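PDB 7L0Y: VP2, which assembles in sixty copies into the T=1 icosahedral capsid of human bocavirus 1, which encloses the viral genome. Local coordinates for residues I43-L48 with C66-W71; I427-I432 with L444-T449. All coordinates share one frame; numbering follows the deposited sequence.

How the contacts relate
Contacts 1 and 2 lie side by side, their centres about 12 Å apart. Contact 2 is wholly buried, whereas in contact 1 a partly exposed turn packs on a buried strand. Contact 1 is made by the two ends of the long connection between strands 30-42 and 71-74; it relies on polar groups, a proline ring and backbone carbonyls. Contact 2 joins strand 424-429 to strand 446-462 across the barrel interior, where aliphatic and sulphur-bearing side chains do nearly all the work, with one backbone hydrogen bond just beyond the strand ends. The two meet directly: Trp71 lies against Lys428 in a cation-pi contact, His47 packs on Lys431, and Ile43 touches Met429. Both are flanked by a neighbouring subunit.

Contact 1 of 2, residues I43-L48 with C66-W71; sequences IQNGHL and CVTTPW
The carboxamide of Asn45 meets strand 66-69 by its edge: Thr68 OG1 lies close to the amide plane, 2.6 Å from Asn45 ND2, in a nearly straight hydrogen bond (165° at the hydrogen). The same nitrogen also donates to Leu48 O of its own segment, 3.2 Å away, again near the amide plane, although it approaches that carbonyl from above the C=O plane. Two acceptors thus fix the turn of the amide. The imidazole of His47 carries Ile43 CG2 over one face, toward its rim, and meets Tyr443 edge-to-face, while His47 CA rests 3.9 Å from Pro70 CB.

Pro70 is the residue the turn packs against. Its CD lies 3.3 Å from Leu48 O, and its CA makes a CH...O contact of 3.4 Å with Gln44 O. In return, Gln44 CB sits 3.3 Å from Pro70 O. Asn45, Gly46 and His47 all have left-handed backbone angles, and the resulting tight turn, held by His47 N to Gln44 O, brings Gln44 O and Leu48 O to the Pro70 ring at the corner and the Asn45 amide to Thr68 on the strand before it. With Asn45 CG beside its own backbone N (chi1 -83°), the amide extends toward Thr68. Thr68 OG1 has a further hydrogen-bond partner in Glu52.

At the corner, Thr69 OG1 accepts from Trp71 N in an ST turn and also bonds Tyr167 O. Here the chain passes from strand 65-69 to strand 71-74, and the contact ties together the beginning and end of the BC connection of the parvovirus jelly-roll barrel.

Contact 2 of 2, residues I427-I432 with L444-T449; sequences IKMAKI and LNIYCT
Met429 reaches from strand 427-429 onto strand 446-449, and every atom of its side chain finds something there. CB lies 3.9 Å from Ile446 CD1. CG comes equally close to Cys448 CB, at 3.9 Å. The sulphur SD then settles over the backbone, 3.3 Å from Tyr447 CA, with the CG1 methylene of Ile446 alongside. A bend at the last torsion (chi3 -73°) swings the methyl across the strand, placing CE 3.2 Å from Ile446 O. The thioether therefore lies over the main chain between Ile446 and Cys448, whose own side chains come up on either side of it.

Farther along, Ile432 takes over. Its CD1 meets Ile446 CD1 tip to tip at 3.6 Å, the two side chains crossing at about a right angle. Ile432 and Leu444, by contrast, lie side by side, pointing the same way, with Ile432 CG2 3.6 Å from Leu444 CB. At their backbones Leu444 N donates to Ile432 O over 2.8 Å, with 162° at the hydrogen, pinning together the two ends of the HI loop (433-443).

The strand segments run at 140° to each other, their axes 7.6 Å apart at closest approach, and are joined through side chains. Strand 424-429 pairs with strands 71-74 and 132-137, and strand 446-462 with strands 30-42 and 95-118, so Met429 and Ile446 lie between the CHEF and BIDG sheets of the jelly roll, with Val132 of strand 132-137 touching both Met429 and Cys448.

Contact 1 of 2, residues I43-L48 with C66-W71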
ATOM      1  N   ILE A  43      92.907  31.894  45.096  1.00 29.83           N
ATOM      2  CA  ILE A  43      92.492  33.251  45.414  1.00 29.83           C
ATOM      3  C   ILE A  43      93.493  34.244  44.838  1.00 29.83           C
ATOM      4  O   ILE A  43      94.710  34.025  44.882  1.00 29.83           O
ATOM      5  CB  ILE A  43      92.342  33.402  46.936  1.00 30.90           C
ATOM      6  CG1 ILE A  43      91.214  32.499  47.432  1.00 30.90           C
ATOM      7  CG2 ILE A  43      92.071  34.844  47.322  1.00 30.90           C
ATOM      8  CD1 ILE A  43      91.178  32.321  48.917  1.00 30.90           C
ATOM      9  N   GLN A  44      92.981  35.340  44.288  1.00 27.53           N
ATOM     10  CA  GLN A  44      93.797  36.367  43.662  1.00 27.53           C
ATOM     11  C   GLN A  44      93.602  37.694  44.380  1.00 27.53           C
ATOM     12  O   GLN A  44      92.480  38.046  44.749  1.00 27.53           O
ATOM     13  CB  GLN A  44      93.444  36.530  42.187  1.00 26.01           C
ATOM     14  CG  GLN A  44      93.599  35.291  41.346  1.00 26.01           C
ATOM     15  CD  GLN A  44      94.982  34.686  41.427  1.00 26.01           C
ATOM     16  OE1 GLN A  44      95.160  33.610  41.983  1.00 26.01           O
ATOM     17  NE2 GLN A  44      95.973  35.397  40.924  1.00 26.01           N
ATOM     18  N   ASN A  45      94.702  38.420  44.581  1.00 31.15           N
ATOM     19  CA  ASN A  45      94.703  39.750  45.200  1.00 31.15           C
ATOM     20  C   ASN A  45      94.109  39.772  46.599  1.00 31.15           C
ATOM     21  O   ASN A  45      93.716  40.833  47.081  1.00 31.15           O
ATOM     22  CB  ASN A  45      93.954  40.787  44.365  1.00 29.57           C
ATOM     23  CG  ASN A  45      94.783  41.375  43.281  1.00 29.57           C
ATOM     24  OD1 ASN A  45      95.998  41.215  43.250  1.00 29.57           O
ATOM     25  ND2 ASN A  45      94.148  42.159  42.438  1.00 29.57           N
ATOM     26  N   GLY A  46      94.062  38.639  47.283  1.00 30.12           N
ATOM     27  CA  GLY A  46      93.314  38.619  48.526  1.00 30.12           C
ATOM     28  C   GLY A  46      91.908  39.154  48.381  1.00 30.12           C
ATOM     29  O   GLY A  46      91.456  39.938  49.223  1.00 30.12           O
ATOM     30  N   HIS A  47      91.217  38.768  47.306  1.00 28.14           N
ATOM     31  CA  HIS A  47      89.823  39.131  47.063  1.00 28.14           C
ATOM     32  C   HIS A  47      89.627  40.626  46.862  1.00 28.14           C
ATOM     33  O   HIS A  47      88.550  41.155  47.123  1.00 28.14           O
ATOM     34  CB  HIS A  47      88.913  38.636  48.187  1.00 30.04           C
ATOM     35  CG  HIS A  47      88.823  37.149  48.278  1.00 30.04           C
ATOM     36  ND1 HIS A  47      88.144  36.392  47.350  1.00 30.04           N
ATOM     37  CD2 HIS A  47      89.332  36.278  49.178  1.00 30.04           C
ATOM     38  CE1 HIS A  47      88.230  35.118  47.681  1.00 30.04           C
ATOM     39  NE2 HIS A  47      88.943  35.023  48.786  1.00 30.04           N
ATOM     40  N   LEU A  48      90.639  41.328  46.376  1.00 27.28           N
ATOM     41  CA  LEU A  48      90.533  42.763  46.194  1.00 27.28           C
ATOM     42  C   LEU A  48      90.688  43.136  44.730  1.00 27.28           C
ATOM     43  O   LEU A  48      91.330  42.440  43.947  1.00 27.28           O
ATOM     44  CB  LEU A  48      91.576  43.510  47.032  1.00 28.24           C
ATOM     45  CG  LEU A  48      91.353  43.458  48.538  1.00 28.24           C
ATOM     46  CD1 LEU A  48      92.502  44.112  49.246  1.00 28.24           C
ATOM     47  CD2 LEU A  48      90.054  44.149  48.876  1.00 28.24           C
ATOM     48  N   CYS A  66      97.486  49.402  35.717  1.00 38.99           N
ATOM     49  CA  CYS A  66      96.636  48.237  35.589  1.00 38.99           C
ATOM     50  C   CYS A  66      95.788  48.107  36.833  1.00 38.99           C
ATOM     51  O   CYS A  66      96.208  48.456  37.932  1.00 38.99           O
ATOM     52  CB  CYS A  66      97.439  46.955  35.393  1.00 44.84           C
ATOM     53  SG  CYS A  66      98.654  46.658  36.691  1.00 44.84           S
ATOM     54  N   VAL A  67      94.587  47.600  36.641  1.00 32.27           N
ATOM     55  CA  VAL A  67      93.750  47.140  37.729  1.00 32.27           C
ATOM     56  C   VAL A  67      93.706  45.624  37.682  1.00 32.27           C
ATOM     57  O   VAL A  67      93.366  45.029  36.654  1.00 32.27           O
ATOM     58  CB  VAL A  67      92.358  47.779  37.668  1.00 31.81           C
ATOM     59  CG1 VAL A  67      91.956  47.893  36.275  1.00 31.81           C
ATOM     60  CG2 VAL A  67      91.348  46.914  38.401  1.00 31.81           C
ATOM     61  N   THR A  68      94.090  45.005  38.786  1.00 27.02           N
ATOM     62  CA  THR A  68      94.075  43.564  38.936  1.00 27.02           C
ATOM     63  C   THR A  68      92.843  43.153  39.722  1.00 27.02           C
ATOM     64  O   THR A  68      92.386  43.873  40.609  1.00 27.02           O
ATOM     65  CB  THR A  68      95.345  43.075  39.632  1.00 29.75           C
ATOM     66  OG1 THR A  68      95.494  43.758  40.879  1.00 29.75           O
ATOM     67  CG2 THR A  68      96.554  43.344  38.775  1.00 29.75           C
ATOM     68  N   THR A  69      92.308  42.002  39.387  1.00 22.85           N
ATOM     69  CA  THR A  69      91.020  41.590  39.911  1.00 22.85           C
ATOM     70  C   THR A  69      91.190  40.322  40.733  1.00 22.85           C
ATOM     71  O   THR A  69      92.215  39.642  40.629  1.00 22.85           O
ATOM     72  CB  THR A  69      90.031  41.347  38.773  1.00 21.61           C
ATOM     73  OG1 THR A  69      90.433  40.190  38.043  1.00 21.61           O
ATOM     74  CG2 THR A  69      90.029  42.524  37.823  1.00 21.61           C
ATOM     75  N   PRO A  70      90.228  39.994  41.594  1.00 21.23           N
ATOM     76  CA  PRO A  70      90.241  38.681  42.249  1.00 21.23           C
ATOM     77  C   PRO A  70      89.997  37.518  41.304  1.00 21.23           C
ATOM     78  O   PRO A  70      90.175  36.370  41.714  1.00 21.23           O
ATOM     79  CB  PRO A  70      89.122  38.807  43.285  1.00 20.73           C
ATOM     80  CG  PRO A  70      88.231  39.844  42.735  1.00 20.73           C
ATOM     81  CD  PRO A  70      89.111  40.826  42.060  1.00 20.73           C
ATOM     82  N   TRP A  71      89.564  37.774  40.081  1.00 18.63           N
ATOM     83  CA  TRP A  71      89.149  36.771  39.117  1.00 18.63           C
ATOM     84  C   TRP A  71      90.322  36.136  38.372  1.00 18.63           C
ATOM     85  O   TRP A  71      91.400  36.709  38.230  1.00 18.63           O
ATOM     86  CB  TRP A  71      88.200  37.402  38.114  1.00 14.35           C
ATOM     87  CG  TRP A  71      86.903  37.769  38.699  1.00 14.35           C
ATOM     88  CD1 TRP A  71      86.591  38.928  39.326  1.00 14.35           C
ATOM     89  CD2 TRP A  71      85.716  36.991  38.675  1.00 14.35           C
ATOM     90  NE1 TRP A  71      85.289  38.911  39.723  1.00 14.35           N
ATOM     91  CE2 TRP A  71      84.722  37.734  39.323  1.00 14.35           C
ATOM     92  CE3 TRP A  71      85.396  35.736  38.171  1.00 14.35           C
ATOM     93  CZ2 TRP A  71      83.435  37.265  39.482  1.00 14.35           C
ATOM     94  CZ3 TRP A  71      84.124  35.271  38.336  1.00 14.35           C
ATOM     95  CH2 TRP A  71      83.158  36.027  38.989  1.00 14.35           C
TER

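Contact 2 of 2, residues I427-I432 with L444-T449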
ATOM      1  N   ILE A 427      86.395  32.798  36.244  1.00 14.86           N
ATOM      2  CA  ILE A 427      86.133  31.952  37.390  1.00 14.86           C
ATOM      3  C   ILE A 427      86.889  32.506  38.580  1.00 14.86           C
ATOM      4  O   ILE A 427      88.057  32.885  38.464  1.00 14.86           O
ATOM      5  CB  ILE A 427      86.519  30.489  37.100  1.00 14.93           C
ATOM      6  CG1 ILE A 427      86.290  29.597  38.311  1.00 14.93           C
ATOM      7  CG2 ILE A 427      87.915  30.407  36.628  1.00 14.93           C
ATOM      8  CD1 ILE A 427      86.507  28.153  38.017  1.00 14.93           C
ATOM      9  N   LYS A 428      86.208  32.611  39.705  1.00 15.78           N
ATOM     10  CA  LYS A 428      86.896  32.817  40.963  1.00 15.78           C
ATOM     11  C   LYS A 428      86.145  32.020  42.002  1.00 15.78           C
ATOM     12  O   LYS A 428      84.992  31.649  41.793  1.00 15.78           O
ATOM     13  CB  LYS A 428      86.963  34.282  41.395  1.00 16.42           C
ATOM     14  CG  LYS A 428      85.656  34.858  41.794  1.00 16.42           C
ATOM     15  CD  LYS A 428      85.813  36.274  42.251  1.00 16.42           C
ATOM     16  CE  LYS A 428      84.476  36.828  42.723  1.00 16.42           C
ATOM     17  NZ  LYS A 428      84.011  36.182  43.965  1.00 16.42           N
ATOM     18  N   MET A 429      86.798  31.763  43.116  1.00 20.48           N
ATOM     19  CA  MET A 429      86.102  31.135  44.218  1.00 20.48           C
ATOM     20  C   MET A 429      85.339  32.163  45.022  1.00 20.48           C
ATOM     21  O   MET A 429      85.742  33.324  45.124  1.00 20.48           O
ATOM     22  CB  MET A 429      87.080  30.407  45.102  1.00 27.39           C
ATOM     23  CG  MET A 429      87.613  29.182  44.453  1.00 27.39           C
ATOM     24  SD  MET A 429      88.856  28.609  45.543  1.00 27.39           S
ATOM     25  CE  MET A 429      90.081  29.855  45.195  1.00 27.39           C
ATOM     26  N   ALA A 430      84.214  31.730  45.569  1.00 22.29           N
ATOM     27  CA  ALA A 430      83.478  32.565  46.494  1.00 22.29           C
ATOM     28  C   ALA A 430      84.382  32.985  47.637  1.00 22.29           C
ATOM     29  O   ALA A 430      85.036  32.159  48.274  1.00 22.29           O
ATOM     30  CB  ALA A 430      82.263  31.821  47.029  1.00 21.98           C
ATOM     31  N   LYS A 431      84.449  34.284  47.859  1.00 25.52           N
ATOM     32  CA  LYS A 431      85.024  34.811  49.080  1.00 25.52           C
ATOM     33  C   LYS A 431      84.300  34.199  50.266  1.00 25.52           C
ATOM     34  O   LYS A 431      83.082  34.343  50.396  1.00 25.52           O
ATOM     35  CB  LYS A 431      84.879  36.327  49.062  1.00 29.19           C
ATOM     36  CG  LYS A 431      85.121  37.048  50.353  1.00 29.19           C
ATOM     37  CD  LYS A 431      86.487  36.844  50.898  1.00 29.19           C
ATOM     38  CE  LYS A 431      86.804  37.930  51.908  1.00 29.19           C
ATOM     39  NZ  LYS A 431      85.853  37.970  53.037  1.00 29.19           N
ATOM     40  N   ILE A 432      85.034  33.517  51.137  1.00 27.44           N
ATOM     41  CA  ILE A 432      84.455  32.946  52.348  1.00 27.44           C
ATOM     42  C   ILE A 432      84.928  33.798  53.518  1.00 27.44           C
ATOM     43  O   ILE A 432      86.099  33.686  53.919  1.00 27.44           O
ATOM     44  CB  ILE A 432      84.838  31.477  52.544  1.00 26.56           C
ATOM     45  CG1 ILE A 432      84.261  30.617  51.427  1.00 26.56           C
ATOM     46  CG2 ILE A 432      84.309  30.980  53.870  1.00 26.56           C
ATOM     47  CD1 ILE A 432      84.712  29.195  51.497  1.00 26.56           C
ATOM     48  N   LEU A 444      88.660  32.742  54.379  1.00 34.16           N
ATOM     49  CA  LEU A 444      89.072  31.354  54.433  1.00 34.16           C
ATOM     50  C   LEU A 444      89.922  31.031  53.216  1.00 34.16           C
ATOM     51  O   LEU A 444      89.560  31.360  52.087  1.00 34.16           O
ATOM     52  CB  LEU A 444      87.842  30.461  54.475  1.00 33.21           C
ATOM     53  CG  LEU A 444      88.062  28.991  54.760  1.00 33.21           C
ATOM     54  CD1 LEU A 444      88.597  28.880  56.162  1.00 33.21           C
ATOM     55  CD2 LEU A 444      86.761  28.248  54.622  1.00 33.21           C
ATOM     56  N   ASN A 445      91.046  30.367  53.440  1.00 32.03           N
ATOM     57  CA  ASN A 445      91.994  30.088  52.369  1.00 32.03           C
ATOM     58  C   ASN A 445      91.596  28.784  51.694  1.00 32.03           C
ATOM     59  O   ASN A 445      91.697  27.709  52.287  1.00 32.03           O
ATOM     60  CB  ASN A 445      93.413  30.013  52.920  1.00 32.71           C
ATOM     61  CG  ASN A 445      94.451  29.907  51.836  1.00 32.71           C
ATOM     62  OD1 ASN A 445      94.258  30.389  50.725  1.00 32.71           O
ATOM     63  ND2 ASN A 445      95.568  29.276  52.155  1.00 32.71           N
ATOM     64  N   ILE A 446      91.162  28.882  50.441  1.00 28.78           N
ATOM     65  CA  ILE A 446      90.607  27.762  49.697  1.00 28.78           C
ATOM     66  C   ILE A 446      91.145  27.811  48.279  1.00 28.78           C
ATOM     67  O   ILE A 446      91.620  28.844  47.806  1.00 28.78           O
ATOM     68  CB  ILE A 446      89.065  27.784  49.675  1.00 28.27           C
ATOM     69  CG1 ILE A 446      88.571  29.090  49.064  1.00 28.27           C
ATOM     70  CG2 ILE A 446      88.499  27.600  51.063  1.00 28.27           C
ATOM     71  CD1 ILE A 446      87.099  29.125  48.810  1.00 28.27           C
ATOM     72  N   TYR A 447      91.082  26.672  47.598  1.00 25.43           N
ATOM     73  CA  TYR A 447      91.391  26.622  46.181  1.00 25.43           C
ATOM     74  C   TYR A 447      90.438  25.640  45.531  1.00 25.43           C
ATOM     75  O   TYR A 447      89.893  24.751  46.181  1.00 25.43           O
ATOM     76  CB  TYR A 447      92.840  26.229  45.904  1.00 28.48           C
ATOM     77  CG  TYR A 447      93.144  24.783  46.140  1.00 28.48           C
ATOM     78  CD1 TYR A 447      93.166  23.885  45.092  1.00 28.48           C
ATOM     79  CD2 TYR A 447      93.372  24.307  47.412  1.00 28.48           C
ATOM     80  CE1 TYR A 447      93.434  22.574  45.301  1.00 28.48           C
ATOM     81  CE2 TYR A 447      93.641  22.995  47.628  1.00 28.48           C
ATOM     82  CZ  TYR A 447      93.673  22.129  46.571  1.00 28.48           C
ATOM     83  OH  TYR A 447      93.944  20.800  46.785  1.00 28.48           O
ATOM     84  N   CYS A 448      90.230  25.818  44.237  1.00 21.76           N
ATOM     85  CA  CYS A 448      89.360  24.946  43.469  1.00 21.76           C
ATOM     86  C   CYS A 448      90.170  24.238  42.397  1.00 21.76           C
ATOM     87  O   CYS A 448      91.006  24.851  41.732  1.00 21.76           O
ATOM     88  CB  CYS A 448      88.212  25.726  42.832  1.00 24.02           C
ATOM     89  SG  CYS A 448      87.032  24.711  41.924  1.00 24.02           S
ATOM     90  N   THR A 449      89.934  22.944  42.256  1.00 19.32           N
ATOM     91  CA  THR A 449      90.362  22.190  41.096  1.00 19.32           C
ATOM     92  C   THR A 449      89.125  21.628  40.422  1.00 19.32           C
ATOM     93  O   THR A 449      88.117  21.372  41.077  1.00 19.32           O
ATOM     94  CB  THR A 449      91.325  21.048  41.460  1.00 20.96           C
ATOM     95  OG1 THR A 449      90.693  20.141  42.368  1.00 20.96           O
ATOM     96  CG2 THR A 449      92.570  21.590  42.094  1.00 20.96           C
TER